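Local coordinates for type IV pilus biogenesis protein PilB (Streptococcus sanguinis, PDB 7B7P) that is a bimodular minor type IV pilin that has a direct role in adhesion and carries a von Willebrand factor A-like module with a metal-ion-dependent adhesion site (MIDAS), at residues Q159-V164 against I209-S213; T31-D37 against Q135-A141. All coordinates share one frame. Numbering follows the deposited sequence.

In the fold
The two contacts belong to the two modules of this pilin. Interaction 2 joins strands 32-36 and 136-139 at one margin of the mixed sheet in the pilin module, whereas interaction 1 joins the starts of strands 162-169 and 212-219 in the von Willebrand factor A-like module. They follow one another along the chain, with interaction 2 closed before interaction 1 opens. Their centres are 22 Å apart and their nearest atoms about 10 Å, so they do not touch. Helix 402-424 connects them: Leu420 meets Gln159, Ile162 and Ile209 of interaction 1, while Trp421 meets Ser32, Gln135 and Phe137 of interaction 2. Both contacts lie away from the magnesium-binding residues Ser173 and Asp284.

Interaction 1: residues Q159-V164 against I209-S213; sequences QMNIAV and IGNIS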
loop_
_atom_site.group_PDB
_atom_site.type_symbol
_atom_site.label_atom_id
_atom_site.label_comp_id
_atom_site.label_asym_id
_atom_site.label_seq_id
_atom_site.Cartn_x
_atom_site.Cartn_y
_atom_site.Cartn_z
ATOM N N GLN A 159 14.389 9.157 2.103
ATOM C CA GLN A 159 13.022 8.734 2.363
ATOM C C GLN A 159 12.989 7.757 3.543
ATOM O O GLN A 159 14.010 7.438 4.165
ATOM C CB GLN A 159 12.406 8.118 1.105
ATOM C CG GLN A 159 12.925 6.712 0.760
ATOM C CD GLN A 159 13.043 6.465 -0.743
ATOM O OE1 GLN A 159 13.372 7.376 -1.505
ATOM N NE2 GLN A 159 12.781 5.228 -1.170
ATOM N N MET A 160 11.789 7.277 3.857
ATOM C CA MET A 160 11.605 6.331 4.939
ATOM C C MET A 160 12.049 4.933 4.509
ATOM O O MET A 160 12.236 4.642 3.320
ATOM C CB MET A 160 10.150 6.336 5.384
ATOM C CG MET A 160 9.745 7.625 6.087
ATOM S SD MET A 160 11.107 8.561 6.839
ATOM C CE MET A 160 11.575 9.693 5.521
ATOM N N ASN A 161 12.255 4.070 5.497
ATOM C CA ASN A 161 12.532 2.672 5.216
ATOM C C ASN A 161 11.223 1.898 5.122
ATOM O O ASN A 161 10.221 2.251 5.752
ATOM C CB ASN A 161 13.442 2.068 6.285
ATOM C CG ASN A 161 14.646 2.942 6.569
ATOM O OD1 ASN A 161 15.523 3.091 5.719
ATOM N ND2 ASN A 161 14.689 3.537 7.762
ATOM N N ILE A 162 11.236 0.849 4.305
ATOM C CA ILE A 162 10.051 0.047 4.039
ATOM C C ILE A 162 10.416 -1.423 4.187
ATOM O O ILE A 162 11.392 -1.890 3.589
ATOM C CB ILE A 162 9.489 0.315 2.630
ATOM C CG1 ILE A 162 8.913 1.731 2.535
ATOM C CG2 ILE A 162 8.464 -0.738 2.263
ATOM C CD1 ILE A 162 8.595 2.167 1.094
ATOM N N ALA A 163 9.622 -2.154 4.960
ATOM C CA ALA A 163 9.780 -3.592 5.080
ATOM C C ALA A 163 8.560 -4.285 4.493
ATOM O O ALA A 163 7.428 -3.836 4.685
ATOM C CB ALA A 163 9.971 -4.009 6.534
ATOM N N VAL A 164 8.802 -5.365 3.761
ATOM C CA VAL A 164 7.752 -6.128 3.112
ATOM C C VAL A 164 7.980 -7.585 3.457
ATOM O O VAL A 164 9.041 -8.137 3.159
ATOM C CB VAL A 164 7.741 -5.937 1.586
ATOM C CG1 VAL A 164 6.626 -6.771 0.970
ATOM C CG2 VAL A 164 7.587 -4.461 1.219
ATOM N N ILE A 209 11.996 1.375 -5.911
ATOM C CA ILE A 209 11.584 2.322 -4.877
ATOM C C ILE A 209 12.769 2.745 -4.012
ATOM O O ILE A 209 12.812 3.881 -3.518
ATOM C CB ILE A 209 10.453 1.717 -4.019
ATOM C CG1 ILE A 209 9.395 1.052 -4.907
ATOM C CG2 ILE A 209 9.812 2.780 -3.154
ATOM C CD1 ILE A 209 8.127 0.668 -4.174
ATOM N N GLY A 210 13.749 1.855 -3.821
ATOM C CA GLY A 210 14.850 2.104 -2.902
ATOM C C GLY A 210 14.457 2.100 -1.433
ATOM O O GLY A 210 13.307 2.395 -1.092
ATOM N N ASN A 211 15.404 1.761 -0.553
ATOM C CA ASN A 211 15.208 1.852 0.896
ATOM C C ASN A 211 14.111 0.893 1.363
ATOM O O ASN A 211 13.212 1.246 2.135
ATOM C CB ASN A 211 14.903 3.291 1.316
ATOM C CG ASN A 211 15.924 3.838 2.277
ATOM O OD1 ASN A 211 16.945 3.192 2.554
ATOM N ND2 ASN A 211 15.660 5.030 2.805
ATOM N N ILE A 212 14.212 -0.347 0.902
ATOM C CA ILE A 212 13.102 -1.278 0.966
ATOM C C ILE A 212 13.679 -2.671 1.161
ATOM O O ILE A 212 14.458 -3.150 0.330
ATOM C CB ILE A 212 12.227 -1.191 -0.300
ATOM C CG1 ILE A 212 11.188 -2.308 -0.361
ATOM C CG2 ILE A 212 13.083 -1.124 -1.561
ATOM C CD1 ILE A 212 9.984 -1.912 -1.222
ATOM N N SER A 213 13.339 -3.301 2.282
ATOM C CA SER A 213 13.826 -4.639 2.573
ATOM C C SER A 213 12.675 -5.634 2.640
ATOM O O SER A 213 11.519 -5.278 2.875
ATOM C CB SER A 213 14.650 -4.669 3.870
ATOM O OG SER A 213 14.138 -3.755 4.805
#
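Gln159 reaches across to the end of helix 191-209 before the two strands begin to pair. Its p rotamer at chi1 brings the side-chain amide to where the helix gives way to Gly210, and NE2 donates to Ile209 O at 2.7 Å. Gly210, with positive phi, turns the chain out of the helix, and Asn211, also at positive phi, brings its side chain against the 159-161 backbone; its ND2 lies 3.2 Å from Gln159 O. Parallel pairing then sets in: Ile162 N bonds to Asn211 O (3.0 Å), Ser213 N to Ile162 O (2.7 Å) and Val164 N to Ser213 O (2.9 Å). Ile162 (m, t) and Ile212 (t, t) share one face, with Ile162 CG2 4.0 Å from Ile212 CD1. Val164, in its t rotamer, brings CG2 to 4.3 Å from Ile212 CD1. On the other face, Ala163 and Ser213 both touch Phe230. Strand 162-169, helix 191-209 and strand 212-219 thus form a beta-alpha-beta crossover, as in the Rossmann-like fold of von Willebrand factor A domains.

Interaction 2: residues T31-D37 against Q135-A141; sequences TSIFILD and QVFSKVA
Four backbone hydrogen bonds zip strand 32-36 to 136-139 in parallel: Ile33 N to Gln135 O (2.9 Å), Phe137 N to Ile33 O, Ile35 N to Phe137 O and Lys139 N to Ile35 O (each 2.8 Å). Beyond them Asp37 (chi1 p) takes over, OD2 accepting from Ala141 N at 2.9 Å; OD1 accepts from Ser39 N. Ser138 OG accepts from Val140 N at 3.2 Å, an ST turn. Both strands are extended (Ile33 at phi/psi -130/135, Val136 at -117/127), Lys139 departing at -117/34. The register pairs Ile33 with Val136, Phe34 with Phe137 and Ile35 with Ser138, and the short strand axes approach to 4.5 Å and cross at -21°. Strand 136-139 thus edges the pilin module's mixed sheet. Phe34 and Phe137, both m, form an offset stack (ring centroids 4.8 Å apart, planes at 30°), and Phe137 also meets Trp421. On the other face Ile33 CB packs 3.9 Å from Val136 CG2; past the strand, Val140 CG2 lies 3.7 Å from Ile35 CG2.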
loop_
_atom_site.group_PDB
_atom_site.type_symbol
_atom_site.label_atom_id
_atom_site.label_comp_id
_atom_site.label_asym_id
_atom_site.label_seq_id
_atom_site.Cartn_x
_atom_site.Cartn_y
_atom_site.Cartn_z
ATOM N N THR A 31 8.900 18.646 -9.337
ATOM C CA THR A 31 9.012 17.214 -9.555
ATOM C C THR A 31 8.054 16.407 -8.682
ATOM O O THR A 31 7.941 15.195 -8.877
ATOM C CB THR A 31 10.464 16.763 -9.342
ATOM O OG1 THR A 31 11.010 17.418 -8.190
ATOM C CG2 THR A 31 11.309 17.122 -10.569
ATOM N N SER A 32 7.346 17.048 -7.751
ATOM C CA SER A 32 6.219 16.424 -7.064
ATOM C C SER A 32 5.290 17.523 -6.566
ATOM O O SER A 32 5.746 18.587 -6.142
ATOM C CB SER A 32 6.670 15.536 -5.895
ATOM O OG SER A 32 7.284 16.306 -4.881
ATOM N N ILE A 33 3.990 17.266 -6.634
ATOM C CA ILE A 33 2.962 18.255 -6.333
ATOM C C ILE A 33 1.975 17.634 -5.368
ATOM O O ILE A 33 1.520 16.507 -5.584
ATOM C CB ILE A 33 2.195 18.718 -7.595
ATOM C CG1 ILE A 33 3.129 19.316 -8.634
ATOM C CG2 ILE A 33 1.097 19.714 -7.207
ATOM C CD1 ILE A 33 3.451 20.737 -8.348
ATOM N N PHE A 34 1.605 18.391 -4.340
ATOM C CA PHE A 34 0.512 18.037 -3.446
ATOM C C PHE A 34 -0.488 19.181 -3.454
ATOM O O PHE A 34 -0.119 20.324 -3.177
ATOM C CB PHE A 34 1.016 17.776 -2.016
ATOM C CG PHE A 34 1.776 16.485 -1.868
ATOM C CD1 PHE A 34 3.115 16.414 -2.220
ATOM C CD2 PHE A 34 1.151 15.342 -1.387
ATOM C CE1 PHE A 34 3.819 15.223 -2.101
ATOM C CE2 PHE A 34 1.849 14.146 -1.260
ATOM C CZ PHE A 34 3.181 14.090 -1.616
ATOM N N ILE A 35 -1.745 18.879 -3.766
ATOM C CA ILE A 35 -2.821 19.845 -3.566
ATOM C C ILE A 35 -3.294 19.748 -2.119
ATOM O O ILE A 35 -3.557 18.650 -1.610
ATOM C CB ILE A 35 -3.974 19.600 -4.550
ATOM C CG1 ILE A 35 -3.487 19.725 -5.992
ATOM C CG2 ILE A 35 -5.079 20.608 -4.329
ATOM C CD1 ILE A 35 -4.614 19.990 -6.966
ATOM N N LEU A 36 -3.415 20.898 -1.455
ATOM C CA LEU A 36 -3.729 20.957 -0.033
ATOM C C LEU A 36 -5.020 21.724 0.217
ATOM O O LEU A 36 -5.298 22.722 -0.453
ATOM C CB LEU A 36 -2.593 21.622 0.734
ATOM C CG LEU A 36 -1.198 21.118 0.370
ATOM C CD1 LEU A 36 -0.179 21.846 1.214
ATOM C CD2 LEU A 36 -1.081 19.611 0.573
ATOM N N ASP A 37 -5.800 21.268 1.203
ATOM C CA ASP A 37 -6.918 22.057 1.705
ATOM C C ASP A 37 -6.444 22.960 2.848
ATOM O O ASP A 37 -5.278 22.936 3.253
ATOM C CB ASP A 37 -8.085 21.153 2.125
ATOM C CG ASP A 37 -7.741 20.201 3.278
ATOM O OD1 ASP A 37 -7.202 20.650 4.313
ATOM O OD2 ASP A 37 -8.039 18.993 3.154
ATOM N N GLN A 135 3.940 12.626 -10.437
ATOM C CA GLN A 135 3.750 12.509 -8.996
ATOM C C GLN A 135 3.011 13.744 -8.500
ATOM O O GLN A 135 3.589 14.654 -7.907
ATOM C CB GLN A 135 5.083 12.323 -8.290
ATOM C CG GLN A 135 5.787 11.072 -8.700
ATOM C CD GLN A 135 7.277 11.255 -8.791
ATOM O OE1 GLN A 135 7.845 12.194 -8.219
ATOM N NE2 GLN A 135 7.932 10.352 -9.513
ATOM N N VAL A 136 1.706 13.748 -8.767
ATOM C CA VAL A 136 0.775 14.769 -8.310
ATOM C C VAL A 136 -0.235 14.083 -7.402
ATOM O O VAL A 136 -0.828 13.071 -7.783
ATOM C CB VAL A 136 0.085 15.472 -9.495
ATOM C CG1 VAL A 136 -0.757 14.478 -10.290
ATOM C CG2 VAL A 136 -0.759 16.641 -9.019
ATOM N N PHE A 137 -0.405 14.617 -6.197
ATOM C CA PHE A 137 -1.190 13.976 -5.155
ATOM C C PHE A 137 -2.126 14.998 -4.553
ATOM O O PHE A 137 -1.860 16.203 -4.587
ATOM C CB PHE A 137 -0.301 13.391 -4.053
ATOM C CG PHE A 137 0.861 12.612 -4.578
ATOM C CD1 PHE A 137 0.720 11.283 -4.927
ATOM C CD2 PHE A 137 2.095 13.214 -4.748
ATOM C CE1 PHE A 137 1.797 10.558 -5.422
ATOM C CE2 PHE A 137 3.174 12.496 -5.242
ATOM C CZ PHE A 137 3.022 11.172 -5.580
ATOM N N SER A 138 -3.227 14.508 -4.005
ATOM C CA SER A 138 -4.203 15.366 -3.363
ATOM C C SER A 138 -4.290 15.014 -1.888
ATOM O O SER A 138 -4.391 13.835 -1.524
ATOM C CB SER A 138 -5.571 15.237 -4.013
ATOM O OG SER A 138 -6.539 15.834 -3.180
ATOM N N LYS A 139 -4.236 16.045 -1.047
ATOM C CA LYS A 139 -4.466 15.933 0.384
ATOM C C LYS A 139 -5.693 16.736 0.785
ATOM O O LYS A 139 -5.740 17.320 1.864
ATOM C CB LYS A 139 -3.237 16.388 1.165
ATOM C CG LYS A 139 -2.110 15.391 1.095
ATOM C CD LYS A 139 -1.039 15.646 2.143
ATOM C CE LYS A 139 -0.277 14.365 2.442
ATOM N NZ LYS A 139 0.942 14.604 3.246
ATOM N N VAL A 140 -6.681 16.795 -0.103
ATOM C CA VAL A 140 -7.918 17.525 0.144
ATOM C C VAL A 140 -8.932 16.515 0.669
ATOM O O VAL A 140 -9.483 15.708 -0.085
ATOM C CB VAL A 140 -8.417 18.245 -1.111
ATOM C CG1 VAL A 140 -9.551 19.207 -0.755
ATOM C CG2 VAL A 140 -7.273 18.997 -1.770
ATOM N N ALA A 141 -9.158 16.550 1.981
ATOM C CA ALA A 141 -10.150 15.693 2.608
ATOM C C ALA A 141 -11.552 16.242 2.345
ATOM O O ALA A 141 -11.731 17.291 1.709
ATOM C CB ALA A 141 -9.885 15.582 4.112
#